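Side-chain contacts in cellulase (Xanthomonas axonopodis pv. citri, PDB 5HOS), which probably hydrolyses internal beta-1,4-glucosidic bonds of cellulose and related glucans, as an endo-beta-1,4-glucanase of glycosyl hydrolase family 5: residues V130-F135 with A169-A174; V112-Y117 with N136-R141. All coordinates share one frame; numbering follows the deposited sequence.

How the contacts relate
Along the chain, strand 109-114 of the parallel eight-stranded barrel comes first and ends within 112-117, whose last three residues are loop; helix 132-145 follows, strand 152-155 returns to the barrel, and helix 165-181 packs outside. Contact 2 closes a loop of 18 residues by laying 136-141 back against the end of the strand. Contact 1 closes a longer one of 33 residues, bringing 169-174 to 130-135. The loops cross, because 130-135 lies between the segments of contact 2, and 136-141 between those of contact 1. Helix 132-145 faces the barrel wall in contact 2 and the next helix in contact 1; the centres of the two contacts lie about 10 Å apart.

Contact 1 of 2, residues V130-F135 with A169-A174; sequences VPISTF and ATAAQA
Ile132 carries this contact by spreading its branches over two alanines one helical turn apart. CG2 presses on the methyl of Ala174, CG2 to CB 3.4 Å, which is tighter than usual for two carbons. On the other branch CG1 lies against Ala171, 3.9 Å from its CB, and CD1 sits at the edge of normal contact with the same methyl. The first torsion makes this division: with chi1 at -80°, CG1 stands beside the backbone N, while CG2 is anti to that N. Phe135, one turn further along, adds a looser touch, its CD2 lying 4.2 Å from the carbonyl O of Ala171, which sits at the ring edge, near its plane. Small side chains on helix 165-181 let the backbones come close, with the CA atoms of Ile132 and Ala171 5.8 Å apart. Outside the pair, Ile125 touches both Ile132 and Phe135, and the Phe135 ring also meets the indole of Trp139 nearly at right angles. A backbone bond from Thr134 N to Pro131 O, 2.8 Å, brackets Ile132. This apolar packing joins neighbouring helices in the outer layer of a (beta/alpha)8 barrel, the TIM-barrel fold of family 5 glycosyl hydrolases.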
loop_
_atom_site.group_PDB
_atom_site.type_symbol
_atom_site.label_atom_id
_atom_site.label_comp_id
_atom_site.label_asym_id
_atom_site.label_seq_id
_atom_site.Cartn_x
_atom_site.Cartn_y
_atom_site.Cartn_z
ATOM N N VAL A 130 -3.094 9.563 -21.330
ATOM C CA VAL A 130 -3.817 9.059 -20.156
ATOM C C VAL A 130 -4.336 10.244 -19.335
ATOM O O VAL A 130 -3.725 10.633 -18.331
ATOM C CB VAL A 130 -2.919 8.129 -19.292
ATOM C CG1 VAL A 130 -3.697 7.535 -18.106
ATOM C CG2 VAL A 130 -2.354 7.000 -20.142
ATOM N N PRO A 131 -5.462 10.844 -19.768
ATOM C CA PRO A 131 -6.001 11.958 -18.983
ATOM C C PRO A 131 -6.568 11.510 -17.639
ATOM O O PRO A 131 -6.839 10.322 -17.442
ATOM C CB PRO A 131 -7.104 12.539 -19.875
ATOM C CG PRO A 131 -7.454 11.464 -20.833
ATOM C CD PRO A 131 -6.236 10.599 -21.001
ATOM N N ILE A 132 -6.788 12.464 -16.744
ATOM C CA ILE A 132 -7.308 12.156 -15.399
ATOM C C ILE A 132 -8.582 11.302 -15.491
ATOM O O ILE A 132 -8.778 10.383 -14.689
ATOM C CB ILE A 132 -7.561 13.442 -14.566
ATOM C CG1 ILE A 132 -6.269 14.011 -13.950
ATOM C CG2 ILE A 132 -8.473 13.171 -13.376
ATOM C CD1 ILE A 132 -4.992 13.894 -14.740
ATOM N N SER A 133 -9.429 11.609 -16.474
ATOM C CA SER A 133 -10.655 10.853 -16.737
ATOM C C SER A 133 -10.430 9.342 -16.830
ATOM O O SER A 133 -11.268 8.569 -16.396
ATOM C CB SER A 133 -11.339 11.355 -18.023
ATOM O OG SER A 133 -10.527 11.116 -19.166
ATOM N N THR A 134 -9.305 8.924 -17.405
ATOM C CA THR A 134 -8.978 7.509 -17.494
ATOM C C THR A 134 -8.781 6.862 -16.110
ATOM O O THR A 134 -9.253 5.749 -15.860
ATOM C CB THR A 134 -7.744 7.305 -18.388
ATOM O OG1 THR A 134 -8.092 7.686 -19.727
ATOM C CG2 THR A 134 -7.272 5.856 -18.386
ATOM N N PHE A 135 -8.098 7.576 -15.225
ATOM C CA PHE A 135 -7.891 7.132 -13.854
ATOM C C PHE A 135 -9.206 7.143 -13.076
ATOM O O PHE A 135 -9.512 6.182 -12.343
ATOM C CB PHE A 135 -6.822 8.017 -13.194
ATOM C CG PHE A 135 -6.389 7.568 -11.818
ATOM C CD1 PHE A 135 -6.067 6.230 -11.552
ATOM C CD2 PHE A 135 -6.247 8.496 -10.800
ATOM C CE1 PHE A 135 -5.645 5.836 -10.298
ATOM C CE2 PHE A 135 -5.826 8.105 -9.537
ATOM C CZ PHE A 135 -5.530 6.776 -9.287
ATOM N N ALA A 169 -1.593 15.472 -6.878
ATOM C CA ALA A 169 -2.673 15.814 -5.939
ATOM C C ALA A 169 -3.985 16.121 -6.654
ATOM O O ALA A 169 -5.038 15.745 -6.170
ATOM C CB ALA A 169 -2.282 16.981 -5.047
ATOM N N THR A 170 -3.916 16.805 -7.799
ATOM C CA THR A 170 -5.107 17.091 -8.608
ATOM C C THR A 170 -5.758 15.810 -9.146
ATOM O O THR A 170 -6.973 15.657 -9.057
ATOM C CB THR A 170 -4.758 18.050 -9.761
ATOM O OG1 THR A 170 -4.239 19.255 -9.197
ATOM C CG2 THR A 170 -5.985 18.368 -10.632
ATOM N N ALA A 171 -4.937 14.891 -9.673
ATOM C CA ALA A 171 -5.417 13.588 -10.116
ATOM C C ALA A 171 -6.015 12.771 -8.957
ATOM O O ALA A 171 -7.098 12.200 -9.093
ATOM C CB ALA A 171 -4.285 12.807 -10.779
ATOM N N ALA A 172 -5.308 12.723 -7.828
ATOM C CA ALA A 172 -5.782 11.990 -6.652
ATOM C C ALA A 172 -7.125 12.543 -6.196
ATOM O O ALA A 172 -8.052 11.791 -5.917
ATOM C CB ALA A 172 -4.771 12.061 -5.521
ATOM N N GLN A 173 -7.217 13.862 -6.151
ATOM C CA GLN A 173 -8.473 14.513 -5.736
ATOM C C GLN A 173 -9.626 14.144 -6.657
ATOM O O GLN A 173 -10.743 13.894 -6.193
ATOM C CB GLN A 173 -8.305 16.029 -5.705
ATOM C CG GLN A 173 -9.491 16.779 -5.118
ATOM C CD GLN A 173 -9.700 16.430 -3.668
ATOM O OE1 GLN A 173 -8.953 16.883 -2.807
ATOM N NE2 GLN A 173 -10.704 15.604 -3.386
ATOM N N ALA A 174 -9.361 14.106 -7.958
ATOM C CA ALA A 174 -10.393 13.757 -8.925
ATOM C C ALA A 174 -10.892 12.326 -8.704
ATOM O O ALA A 174 -12.094 12.081 -8.749
ATOM C CB ALA A 174 -9.877 13.935 -10.338
#

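Contact 2 of 2, residues V112-Y117 with N136-R141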
loop_
_atom_site.group_PDB
_atom_site.type_symbol
_atom_site.label_atom_id
_atom_site.label_comp_id
_atom_site.label_asym_id
_atom_site.label_seq_id
_atom_site.Cartn_x
_atom_site.Cartn_y
_atom_site.Cartn_z
ATOM N N VAL A 112 -6.945 -2.977 -1.807
ATOM C CA VAL A 112 -6.735 -3.174 -3.235
ATOM C C VAL A 112 -5.770 -2.083 -3.675
ATOM O O VAL A 112 -6.131 -0.910 -3.690
ATOM C CB VAL A 112 -8.045 -3.101 -4.041
ATOM C CG1 VAL A 112 -7.760 -3.267 -5.532
ATOM C CG2 VAL A 112 -9.024 -4.163 -3.559
ATOM N N ASP A 113 -4.547 -2.483 -4.025
ATOM C CA ASP A 113 -3.456 -1.554 -4.370
ATOM C C ASP A 113 -3.253 -1.604 -5.873
ATOM O O ASP A 113 -2.728 -2.585 -6.399
ATOM C CB ASP A 113 -2.173 -1.942 -3.589
ATOM C CG ASP A 113 -0.859 -1.580 -4.311
ATOM O OD1 ASP A 113 -0.785 -0.559 -5.030
ATOM O OD2 ASP A 113 0.118 -2.346 -4.136
ATOM N N VAL A 114 -3.653 -0.536 -6.554
ATOM C CA VAL A 114 -3.411 -0.404 -7.989
ATOM C C VAL A 114 -1.921 -0.061 -8.096
ATOM O O VAL A 114 -1.516 1.072 -7.830
ATOM C CB VAL A 114 -4.301 0.682 -8.623
ATOM C CG1 VAL A 114 -4.000 0.834 -10.109
ATOM C CG2 VAL A 114 -5.774 0.342 -8.408
ATOM N N HIS A 115 -1.125 -1.064 -8.472
ATOM C CA HIS A 115 0.319 -1.050 -8.258
ATOM C C HIS A 115 1.043 -0.559 -9.498
ATOM O O HIS A 115 1.823 -1.287 -10.106
ATOM C CB HIS A 115 0.801 -2.441 -7.826
ATOM C CG HIS A 115 2.127 -2.443 -7.125
ATOM N ND1 HIS A 115 2.250 -2.292 -5.762
ATOM C CD2 HIS A 115 3.385 -2.622 -7.594
ATOM C CE1 HIS A 115 3.523 -2.364 -5.421
ATOM N NE2 HIS A 115 4.233 -2.560 -6.515
ATOM N N ASN A 116 0.800 0.705 -9.843
ATOM C CA ASN A 116 1.094 1.212 -11.187
ATOM C C ASN A 116 1.981 2.450 -11.357
ATOM O O ASN A 116 2.207 2.874 -12.483
ATOM C CB ASN A 116 -0.221 1.387 -11.942
ATOM C CG ASN A 116 -0.573 0.154 -12.719
ATOM O OD1 ASN A 116 -0.970 -0.855 -12.133
ATOM N ND2 ASN A 116 -0.364 0.193 -14.038
ATOM N N TYR A 117 2.490 3.017 -10.266
ATOM C CA TYR A 117 3.435 4.136 -10.353
ATOM C C TYR A 117 2.879 5.316 -11.173
ATOM O O TYR A 117 3.627 6.037 -11.822
ATOM C CB TYR A 117 4.793 3.640 -10.888
ATOM C CG TYR A 117 5.324 2.452 -10.126
ATOM C CD1 TYR A 117 6.062 2.625 -8.964
ATOM C CD2 TYR A 117 5.047 1.146 -10.540
ATOM C CE1 TYR A 117 6.531 1.538 -8.241
ATOM C CE2 TYR A 117 5.506 0.051 -9.824
ATOM C CZ TYR A 117 6.258 0.254 -8.679
ATOM O OH TYR A 117 6.722 -0.823 -7.962
ATOM N N ASN A 136 -9.991 8.204 -13.256
ATOM C CA ASN A 136 -11.317 8.298 -12.641
ATOM C C ASN A 136 -12.201 7.095 -12.970
ATOM O O ASN A 136 -12.905 6.584 -12.101
ATOM C CB ASN A 136 -12.060 9.558 -13.098
ATOM C CG ASN A 136 -11.514 10.839 -12.493
ATOM O OD1 ASN A 136 -10.719 10.831 -11.553
ATOM N ND2 ASN A 136 -11.959 11.965 -13.040
ATOM N N ASP A 137 -12.171 6.656 -14.228
ATOM C CA ASP A 137 -13.035 5.561 -14.655
ATOM C C ASP A 137 -12.672 4.244 -13.975
ATOM O O ASP A 137 -13.561 3.498 -13.592
ATOM C CB ASP A 137 -13.016 5.384 -16.163
ATOM C CG ASP A 137 -14.007 4.356 -16.618
ATOM O OD1 ASP A 137 -15.217 4.659 -16.592
ATOM O OD2 ASP A 137 -13.581 3.228 -16.949
ATOM N N LEU A 138 -11.372 3.958 -13.834
ATOM C CA LEU A 138 -10.948 2.781 -13.052
ATOM C C LEU A 138 -11.579 2.802 -11.666
ATOM O O LEU A 138 -12.209 1.827 -11.247
ATOM C CB LEU A 138 -9.423 2.718 -12.897
ATOM C CG LEU A 138 -8.868 1.653 -11.932
ATOM C CD1 LEU A 138 -9.144 0.250 -12.433
ATOM C CD2 LEU A 138 -7.381 1.850 -11.685
ATOM N N TRP A 139 -11.385 3.910 -10.955
ATOM C CA TRP A 139 -11.844 4.004 -9.565
ATOM C C TRP A 139 -13.360 4.071 -9.416
ATOM O O TRP A 139 -13.880 3.591 -8.415
ATOM C CB TRP A 139 -11.114 5.106 -8.778
ATOM C CG TRP A 139 -9.831 4.551 -8.235
ATOM C CD1 TRP A 139 -8.565 4.901 -8.586
ATOM C CD2 TRP A 139 -9.710 3.462 -7.313
ATOM N NE1 TRP A 139 -7.658 4.122 -7.918
ATOM C CE2 TRP A 139 -8.332 3.221 -7.133
ATOM C CE3 TRP A 139 -10.632 2.669 -6.618
ATOM C CZ2 TRP A 139 -7.849 2.234 -6.260
ATOM C CZ3 TRP A 139 -10.155 1.677 -5.752
ATOM C CH2 TRP A 139 -8.773 1.466 -5.586
ATOM N N ARG A 140 -14.058 4.637 -10.401
ATOM C CA ARG A 140 -15.523 4.563 -10.431
ATOM C C ARG A 140 -15.973 3.102 -10.445
ATOM O O ARG A 140 -16.812 2.693 -9.638
ATOM C CB ARG A 140 -16.094 5.288 -11.657
ATOM C CG ARG A 140 -17.616 5.393 -11.667
ATOM C CD ARG A 140 -18.145 6.073 -12.922
ATOM N NE ARG A 140 -17.680 5.409 -14.140
ATOM C CZ ARG A 140 -18.179 4.284 -14.661
ATOM N NH1 ARG A 140 -19.200 3.639 -14.092
ATOM N NH2 ARG A 140 -17.649 3.794 -15.775
ATOM N N ARG A 141 -15.393 2.326 -11.356
ATOM C CA ARG A 141 -15.747 0.913 -11.524
ATOM C C ARG A 141 -15.360 0.058 -10.323
ATOM O O ARG A 141 -16.122 -0.803 -9.923
ATOM C CB ARG A 141 -15.127 0.353 -12.805
ATOM C CG ARG A 141 -15.695 0.987 -14.069
ATOM C CD ARG A 141 -14.987 0.466 -15.303
ATOM N NE ARG A 141 -15.426 1.103 -16.551
ATOM C CZ ARG A 141 -16.505 0.767 -17.260
ATOM N NH1 ARG A 141 -17.330 -0.204 -16.873
ATOM N NH2 ARG A 141 -16.767 1.425 -18.385
#
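Val114, near the end of strand 109-114, meets Leu138 and Trp139 of helix 132-145 with its two methyls. From CB, which points at the helix, CG1 runs anti to the backbone N (chi1 178°) and reaches CD2 of Leu138 at 3.9 Å. The other methyl, CG2, lies beside the backbone N and is shared: it is equally far from Leu138 CD2, and it approaches the indole obliquely, 3.5 Å from CZ2 of Trp139 and 4.1 Å from CE2. The valine and leucine thus meet tip to tip, whereas the valine and the indole pass alongside, pointing opposite ways. Trp77 touches both Val114 and Leu138. Further round the indole, CH2 of Trp139 comes within 4.0 Å of the carbonyl O of Val112, which lies at the ring edge, near its plane. The indole NE1 is hydrogen-bonded to Leu156 O, a bond that helps fix its rotation. Strand residues 112-114 and helix residues 136-141 run nearly antiparallel (166°), their axes 11.9 Å apart at closest approach, as in the beta-alpha units of a (beta/alpha)8 barrel, where each helix lies along the outside of the strand wall. On the opposite side of the strand, away from the helix, Asp113 OD2 accepts a hydrogen bond from His115 ND1 (2.7 Å, 165°) through its syn lone pair, in the plane of the imidazole. Beyond the apolar seam, on the helix's outer side, Asp137 OD2 takes Arg141 NE at 2.8 Å in a salt bridge, tilted out of the carboxylate plane, and is also hydrogen-bonded to Gln81 NE2; Glu87 holds Arg141 NH1 in a further salt bridge.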